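Local coordinates for endoribonuclease L-PSP/chorismate mutase-like domain-containing protein (Agrobacterium tumefaciens, PDB 3D01) that is of unknown function but belongs to the YjgF-like endoribonuclease L-PSP/chorismate mutase-like family and assembles from three copies of the chain, at residues 38-42 against 43-47; 127-130 against 131-135; 66-70 against 71-75; 94-97 against 98-101. All coordinates share one frame; numbering follows the deposited sequence.

Interaction 1 (38-42 against 43-47); sequences FTISG and NLLYV
Asn-43 follows Gly-42 in the tight corner of a beta hairpin, a type II' turn running from Ser-41 to Leu-44. Gly-42 takes the positive phi of 62° that this turn asks of its first corner residue. Leu-44 closes the turn twice over: its N lies 3.1 Å from Ser-41 O, well above the carbonyl plane, while its own O receives Ser-41 N at 2.8 Å, nearly in line with the C=O bond. Its side chain shares a face with Thr-39, Ser-41 and Tyr-46, the face turned to the other subunits. There Ser-41 OG bonds Glu-162 of the second subunit. Leu-45 belongs to the other face. With CG anti to the backbone N (chi1 172°), it brings CD1 back over the partner strand, 3.6 Å from Phe-38 CB and 3.8 Å from Ile-40 CG1; beyond it, helix 70-91 covers the leucine with Val-88 and Ala-91. Tyr-46 forms the next hydrogen-bonded pair. Its N donates to Thr-39 O at 2.8 Å, and its O accepts Thr-39 N at 3.0 Å in the carbonyl plane. Thr-39 OG1 lies 3.6 Å from Tyr-46 CB, yet its hydrogen bond goes to Ile-103 O of the second subunit. Val-47 ends the run opposite Phe-38 in a non-hydrogen-bonded pair. Backbone bonds thus fix the hairpin, and hydrocarbon packs toward the helix on one face; the other mixes hydroxyls that hydrogen-bond the second subunit with Leu-44 and Tyr-46, which pack against neighbouring chains.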
# COMPACT_ATOMS: atom_id res chain seq x y z
N PHE I 38 13.92 -5.81 -0.78
CA PHE I 38 13.75 -4.59 -0.01
C PHE I 38 14.52 -3.44 -0.65
O PHE I 38 15.45 -3.67 -1.44
CB PHE I 38 14.23 -4.80 1.45
CG PHE I 38 15.69 -5.23 1.56
CD1 PHE I 38 16.70 -4.31 1.53
CD2 PHE I 38 16.02 -6.58 1.67
CE1 PHE I 38 18.06 -4.72 1.61
CE2 PHE I 38 17.34 -6.99 1.75
CZ PHE I 38 18.36 -6.05 1.72
N THR I 39 14.11 -2.22 -0.33
CA THR I 39 14.85 -1.02 -0.68
C THR I 39 14.92 -0.17 0.58
O THR I 39 14.12 -0.37 1.50
CB THR I 39 14.19 -0.18 -1.80
OG1 THR I 39 12.82 0.11 -1.47
CG2 THR I 39 14.24 -0.89 -3.12
N ILE I 40 15.86 0.77 0.62
CA ILE I 40 15.96 1.70 1.74
C ILE I 40 15.97 3.09 1.16
O ILE I 40 16.70 3.37 0.22
CB ILE I 40 17.28 1.54 2.55
CG1 ILE I 40 17.30 0.21 3.30
CG2 ILE I 40 17.41 2.63 3.58
CD1 ILE I 40 18.69 -0.25 3.67
N SER I 41 15.16 3.97 1.73
CA SER I 41 15.21 5.39 1.40
C SER I 41 15.30 6.18 2.72
O SER I 41 14.37 6.16 3.53
CB SER I 41 13.99 5.82 0.58
OG SER I 41 14.03 7.22 0.33
N GLY I 42 16.42 6.86 2.94
CA GLY I 42 16.68 7.51 4.21
C GLY I 42 16.74 6.45 5.30
O GLY I 42 17.52 5.51 5.19
N ASN I 43 15.90 6.60 6.33
CA ASN I 43 15.81 5.62 7.41
C ASN I 43 14.54 4.74 7.34
O ASN I 43 14.12 4.19 8.35
CB ASN I 43 15.93 6.27 8.78
CG ASN I 43 14.73 7.06 9.17
OD1 ASN I 43 13.84 7.30 8.38
ND2 ASN I 43 14.71 7.48 10.44
N LEU I 44 13.96 4.65 6.15
CA LEU I 44 12.80 3.77 5.89
C LEU I 44 13.23 2.62 4.98
O LEU I 44 13.85 2.81 3.94
CB LEU I 44 11.64 4.53 5.27
CG LEU I 44 10.94 5.53 6.19
CD1 LEU I 44 9.82 6.26 5.45
CD2 LEU I 44 10.41 4.93 7.47
N LEU I 45 12.89 1.42 5.44
CA LEU I 45 13.16 0.16 4.77
C LEU I 45 11.81 -0.35 4.28
O LEU I 45 10.90 -0.55 5.08
CB LEU I 45 13.72 -0.86 5.77
CG LEU I 45 13.92 -2.33 5.37
CD1 LEU I 45 14.83 -2.51 4.11
CD2 LEU I 45 14.47 -3.12 6.55
N TYR I 46 11.71 -0.51 2.97
CA TYR I 46 10.49 -1.03 2.31
C TYR I 46 10.73 -2.47 1.94
O TYR I 46 11.57 -2.77 1.10
CB TYR I 46 10.25 -0.27 1.02
CG TYR I 46 9.59 1.04 1.24
CD1 TYR I 46 8.25 1.17 0.96
CD2 TYR I 46 10.28 2.12 1.71
CE1 TYR I 46 7.59 2.35 1.13
CE2 TYR I 46 9.61 3.38 1.91
CZ TYR I 46 8.27 3.45 1.62
OH TYR I 46 7.53 4.61 1.75
N VAL I 47 9.97 -3.36 2.57
CA VAL I 47 10.14 -4.78 2.36
C VAL I 47 9.04 -5.22 1.41
O VAL I 47 7.85 -4.89 1.62
CB VAL I 47 10.04 -5.59 3.69
CG1 VAL I 47 10.26 -7.08 3.42
CG2 VAL I 47 11.03 -5.05 4.74

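Interaction 2 (127-130 against 131-135); sequences NLIA and TVLGE
Thr-131 grips the carbonyl of Asn-127 with two donors. Its OG1 comes to 2.6 Å from Asn-127 O, and its backbone N to 2.9 Å from the same oxygen, the two arriving from opposite faces of the carbonyl plane. A chi1 of -60° swings the hydroxyl back along the helix to make this possible. The next two residues of helix 118-133 keep the regular i to i-4 pattern: Val-132 N bonds Leu-128 O at 3.1 Å, and Leu-133 N bonds Ile-129 O at the same length. At the end the pattern weakens. Gly-134 N is only 2.7 Å from Ala-130 O, but the bond is bent to 124° and weak, and the glycine leaves the helix with a positive phi of 71°. Outside this backbone core, Ile-129 and Leu-133 run alongside each other in the same direction, CG2 of the former 3.9 Å from CD1 of the latter. Both rest on strand 99-110; Leu-128, Val-132 and Leu-133 meet helix 3-21, and Leu-128 and Ile-129 also helix 70-91. This is the helix of a beta-alpha-beta unit between strands 99-110 and 140-146. The threonine on its exposed side meets its hydroxyl's need within the helix, while the aliphatic side chains supply the buried packing.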
# COMPACT_ATOMS: atom_id res chain seq x y z
N ASN I 127 0.81 -10.08 16.08
CA ASN I 127 1.12 -10.62 17.40
C ASN I 127 2.58 -11.13 17.47
O ASN I 127 3.31 -10.90 18.46
CB ASN I 127 0.15 -11.74 17.73
CG ASN I 127 -1.26 -11.25 18.02
OD1 ASN I 127 -1.52 -10.06 18.23
ND2 ASN I 127 -2.19 -12.19 18.03
N LEU I 128 3.00 -11.79 16.41
CA LEU I 128 4.33 -12.35 16.34
C LEU I 128 5.36 -11.21 16.33
O LEU I 128 6.31 -11.21 17.11
CB LEU I 128 4.48 -13.29 15.11
CG LEU I 128 5.86 -13.93 14.92
CD1 LEU I 128 5.80 -15.27 14.17
CD2 LEU I 128 6.89 -12.98 14.26
N ILE I 129 5.15 -10.23 15.48
CA ILE I 129 6.06 -9.08 15.38
C ILE I 129 6.14 -8.24 16.67
O ILE I 129 7.26 -7.90 17.09
CB ILE I 129 5.67 -8.18 14.20
CG1 ILE I 129 5.96 -8.94 12.90
CG2 ILE I 129 6.39 -6.83 14.31
CD1 ILE I 129 5.47 -8.25 11.66
N ALA I 130 5.00 -7.90 17.26
CA ALA I 130 4.98 -7.17 18.53
C ALA I 130 5.63 -7.97 19.67
O ALA I 130 6.37 -7.37 20.49
CB ALA I 130 3.57 -6.78 18.90
N THR I 131 5.41 -9.29 19.70
CA THR I 131 6.03 -10.16 20.72
C THR I 131 7.56 -10.19 20.67
O THR I 131 8.21 -10.03 21.71
CB THR I 131 5.49 -11.60 20.66
OG1 THR I 131 4.09 -11.57 20.90
CG2 THR I 131 6.17 -12.51 21.72
N VAL I 132 8.12 -10.40 19.50
CA VAL I 132 9.55 -10.57 19.29
C VAL I 132 10.31 -9.23 19.42
O VAL I 132 11.44 -9.21 19.94
CB VAL I 132 9.79 -11.26 17.90
CG1 VAL I 132 11.19 -11.12 17.45
CG2 VAL I 132 9.36 -12.75 17.98
N LEU I 133 9.66 -8.13 19.01
CA LEU I 133 10.28 -6.81 19.01
C LEU I 133 9.90 -5.93 20.17
O LEU I 133 10.56 -4.93 20.42
CB LEU I 133 9.96 -6.08 17.70
CG LEU I 133 10.54 -6.67 16.41
CD1 LEU I 133 10.08 -5.82 15.21
CD2 LEU I 133 12.09 -6.82 16.43
N GLY I 134 8.84 -6.26 20.88
CA GLY I 134 8.30 -5.39 21.90
C GLY I 134 7.63 -4.15 21.34
O GLY I 134 7.09 -4.18 20.22
N GLU I 135 7.66 -3.05 22.12
CA GLU I 135 6.95 -1.83 21.74
C GLU I 135 7.31 -1.36 20.33
O GLU I 135 6.41 -0.94 19.59
CB GLU I 135 7.16 -0.69 22.75
CG GLU I 135 6.70 0.73 22.29
CD GLU I 135 5.18 0.87 22.11
OE1 GLU I 135 4.41 0.33 22.96
OE2 GLU I 135 4.74 1.53 21.12

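Interaction 3 (66-70 against 71-75); sequences RDVDV and ASAQR
Asp-69 turns its carboxylate onto the first turn of the helix that follows, where OD1 accepts the backbone N-H of Ser-72 at 2.9 Å. The bond is nearly straight, 166° at the hydrogen, and the donor approaches almost along the C-O bond of the carboxylate. The aspartate reaches this position because CG lies between its backbone N and carbonyl carbon (chi1 66°), which folds the side chain back over the helix start. Its main chain joins in, for Asp-69 O receives Ala-73 N at 3.0 Å, and Val-70 O takes Gln-74 N at 2.7 Å one residue on. Around these bonds lies a thin shell of side chains. CG1 of Val-70 is 3.8 Å from CD of Gln-74, the two side chains passing at a slant, and the amide of Gln-74 extends past the valine to give its NE2 hydrogen to Leu-120 O. Val-68 is in looser contact, its CG2 4.4 Å from CB of Ala-73. A water bridges Asp-69 and Ser-72: it accepts from Asp-69 N at 3.0 Å and is hydrogen-bonded to Ser-72 OG at 2.9 Å, adding a water-mediated link between the N-cap residue and the first turn. Farther out, Asp-67 OD2 holds Leu-63 N, and Asp-67 itself lines, with Thr-61 and Asn-152, the pocket that contains a glycol-ether molecule, probably from the crystallisation liquor. The arrangement is a classic aspartate N-cap, opening the long helix 70-91 where a surface loop enters it.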
# COMPACT_ATOMS: atom_id res chain seq x y z
N ARG I 66 -12.54 -21.13 2.32
CA ARG I 66 -12.80 -22.27 1.43
C ARG I 66 -11.80 -23.38 1.63
O ARG I 66 -12.20 -24.48 1.91
CB ARG I 66 -12.85 -21.84 -0.02
CG ARG I 66 -13.02 -22.97 -1.00
CD ARG I 66 -13.09 -22.54 -2.46
NE ARG I 66 -13.28 -23.73 -3.26
CZ ARG I 66 -14.43 -24.36 -3.43
NH1 ARG I 66 -15.57 -23.83 -3.01
NH2 ARG I 66 -14.45 -25.51 -4.09
N ASP I 67 -10.51 -23.09 1.43
CA ASP I 67 -9.45 -24.08 1.49
C ASP I 67 -8.76 -24.14 2.86
O ASP I 67 -8.26 -25.19 3.28
CB ASP I 67 -8.42 -23.75 0.43
CG ASP I 67 -9.01 -23.76 -0.96
OD1 ASP I 67 -9.55 -24.82 -1.36
OD2 ASP I 67 -8.94 -22.73 -1.64
N VAL I 68 -8.76 -23.00 3.53
CA VAL I 68 -8.07 -22.82 4.82
C VAL I 68 -8.97 -22.09 5.78
O VAL I 68 -9.77 -21.25 5.39
CB VAL I 68 -6.71 -22.07 4.65
CG1 VAL I 68 -5.91 -22.78 3.55
CG2 VAL I 68 -6.88 -20.69 4.31
N ASP I 69 -8.84 -22.46 7.05
CA ASP I 69 -9.58 -21.81 8.11
C ASP I 69 -8.74 -20.70 8.76
O ASP I 69 -7.60 -20.49 8.39
CB ASP I 69 -10.06 -22.85 9.15
CG ASP I 69 -8.92 -23.55 9.93
OD1 ASP I 69 -7.74 -23.19 9.86
OD2 ASP I 69 -9.27 -24.51 10.67
N VAL I 70 -9.31 -20.03 9.76
CA VAL I 70 -8.64 -18.88 10.33
C VAL I 70 -7.33 -19.29 11.00
O VAL I 70 -6.28 -18.62 10.84
CB VAL I 70 -9.55 -18.07 11.27
CG1 VAL I 70 -8.72 -17.03 12.06
CG2 VAL I 70 -10.67 -17.39 10.45
N ALA I 71 -7.36 -20.39 11.75
CA ALA I 71 -6.15 -20.82 12.47
C ALA I 71 -5.00 -21.09 11.47
O ALA I 71 -3.87 -20.63 11.66
CB ALA I 71 -6.46 -22.04 13.32
N SER I 72 -5.29 -21.81 10.40
CA SER I 72 -4.26 -22.09 9.39
C SER I 72 -3.76 -20.80 8.71
O SER I 72 -2.58 -20.66 8.40
CB SER I 72 -4.78 -23.05 8.34
OG SER I 72 -5.05 -24.30 8.93
N ALA I 73 -4.68 -19.88 8.44
CA ALA I 73 -4.36 -18.60 7.84
C ALA I 73 -3.50 -17.75 8.79
O ALA I 73 -2.58 -17.06 8.35
CB ALA I 73 -5.65 -17.83 7.46
N GLN I 74 -3.79 -17.81 10.08
CA GLN I 74 -2.94 -17.15 11.07
C GLN I 74 -1.49 -17.68 11.03
O GLN I 74 -0.56 -16.91 11.12
CB GLN I 74 -3.52 -17.29 12.47
CG GLN I 74 -4.70 -16.37 12.69
CD GLN I 74 -5.49 -16.66 13.95
OE1 GLN I 74 -5.49 -17.80 14.46
NE2 GLN I 74 -6.16 -15.63 14.48
N ARG I 75 -1.31 -18.99 10.93
CA ARG I 75 0.02 -19.54 10.72
C ARG I 75 0.67 -19.03 9.46
O ARG I 75 1.83 -18.72 9.44
CB ARG I 75 -0.04 -21.05 10.59
CG ARG I 75 1.34 -21.74 10.54
CD ARG I 75 2.17 -21.49 11.80
NE ARG I 75 1.34 -21.66 13.00
CZ ARG I 75 1.78 -21.65 14.25
NH1 ARG I 75 3.07 -21.52 14.53
NH2 ARG I 75 0.90 -21.78 15.25
O HOH W 1 -7.38 -25.02 7.30

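Interaction 4 (94-97 against 98-101); sequences GDLS and KIRR
Lys-98 runs extended from CG to CE, with chi1 at -71° setting CG beside its own backbone N, and then bends at chi4 (139°), which brings the ammonium group round to Asp-95. Across this bend NZ lies 2.9 Å from Asp-95 OD2 in a salt bridge whose hydrogen bond is weak, and CE is nearly as near to the same oxygen. The lysine stem slants past the aspartate, CD packing 3.6 Å from Asp-95 CB, so the pair meets through hydrocarbon as well as charge. The backbone binds the same two residues: Lys-98 N donates to Asp-95 O at 3.1 Å, from well above the carbonyl plane. Here the chain makes a short 3-10 turn, which carries it from the loop after helix 70-91 into strand 99-110. Just inside the strand, Arg-100 and Arg-101 both face Glu-162 in a classic beta bulge, with Arg-100 NE in a salt bridge to that glutamate. Leu-96 and Ile-99 pack alongside each other, Leu-96 CD2 a tight 3.5 Å from Ile-99 CD1; Val-88 of helix 70-91 touches both. The weak bond from Ile-99 N to Leu-96 O, 3.3 Å long, is supplemented by a water that donates to Leu-96 O and to Ile-99 O. Ser-97 turns elsewhere, its OG hydrogen-bonded to Phe-7 O and Ser-11 OG of helix 3-21.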
# COMPACT_ATOMS: atom_id res chain seq x y z
N GLY I 94 22.53 -8.29 9.59
CA GLY I 94 22.48 -9.26 10.68
C GLY I 94 21.85 -8.77 11.97
O GLY I 94 21.64 -9.55 12.89
N ASP I 95 21.51 -7.48 12.01
CA ASP I 95 21.12 -6.80 13.24
C ASP I 95 19.65 -6.36 13.28
O ASP I 95 19.33 -5.22 12.94
CB ASP I 95 22.00 -5.55 13.37
CG ASP I 95 22.96 -5.59 14.52
OD1 ASP I 95 23.57 -6.66 14.81
OD2 ASP I 95 23.14 -4.50 15.12
N LEU I 96 18.78 -7.23 13.77
CA LEU I 96 17.37 -6.87 14.02
C LEU I 96 17.17 -5.83 15.15
O LEU I 96 16.08 -5.26 15.31
CB LEU I 96 16.52 -8.13 14.30
CG LEU I 96 16.12 -8.96 13.08
CD1 LEU I 96 15.48 -10.30 13.50
CD2 LEU I 96 15.16 -8.15 12.18
N SER I 97 18.22 -5.58 15.91
CA SER I 97 18.19 -4.55 16.95
C SER I 97 18.25 -3.14 16.36
O SER I 97 17.97 -2.16 17.07
CB SER I 97 19.35 -4.76 17.92
OG SER I 97 20.57 -4.88 17.22
N LYS I 98 18.60 -3.03 15.08
CA LYS I 98 18.62 -1.74 14.40
C LYS I 98 17.24 -1.36 13.83
O LYS I 98 17.11 -0.31 13.21
CB LYS I 98 19.70 -1.72 13.32
CG LYS I 98 21.13 -1.69 13.90
CD LYS I 98 22.18 -2.03 12.85
CE LYS I 98 23.63 -2.00 13.44
NZ LYS I 98 24.48 -3.14 12.94
N ILE I 99 16.22 -2.19 14.06
CA ILE I 99 14.82 -1.77 13.88
C ILE I 99 14.46 -0.73 14.91
O ILE I 99 14.57 -1.00 16.11
CB ILE I 99 13.81 -2.96 14.05
CG1 ILE I 99 14.03 -4.02 12.96
CG2 ILE I 99 12.35 -2.45 14.03
CD1 ILE I 99 13.36 -5.36 13.25
N ARG I 100 14.03 0.46 14.46
CA ARG I 100 13.54 1.50 15.38
C ARG I 100 12.05 1.37 15.63
O ARG I 100 11.58 1.42 16.76
CB ARG I 100 13.85 2.90 14.86
CG ARG I 100 15.34 3.21 14.77
CD ARG I 100 15.55 4.67 14.28
NE ARG I 100 14.91 5.65 15.17
CZ ARG I 100 15.43 6.10 16.32
NH1 ARG I 100 16.61 5.66 16.79
NH2 ARG I 100 14.75 6.99 17.04
N ARG I 101 11.29 1.17 14.56
CA ARG I 101 9.84 1.01 14.63
C ARG I 101 9.37 0.27 13.38
O ARG I 101 9.81 0.59 12.28
CB ARG I 101 9.19 2.40 14.68
CG ARG I 101 7.72 2.49 14.36
CD ARG I 101 6.88 1.85 15.40
NE ARG I 101 7.01 2.60 16.62
CZ ARG I 101 6.49 2.25 17.79
NH1 ARG I 101 5.77 1.14 17.92
NH2 ARG I 101 6.70 3.04 18.85
O HOH W 2 14.90 -3.48 17.62

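How the interactions relate
Interactions 1 and 4 are largely buried and reach the same sheet, their nearest atoms about 5 Å apart; interaction 2 is partly buried, and interaction 3 lies at the surface. Interaction 3 forms the start of helix 70-91, whose later residues pack on interactions 1, 2 and 4. Interactions 2 and 4 touch directly, through Leu-133 on Ile-99 and a long, weak ion pair between Glu-135 and Arg-101. Chemistry follows place. The hairpin sends hydroxyls to another subunit, whereas interaction 3 meets no other chain and adds a carboxylate cap and a water to its backbone bonds. Interaction 2 joins helix hydrogen bonds to aliphatic packing; interaction 4 pairs a salt bridge with a tight leucine-isoleucine contact.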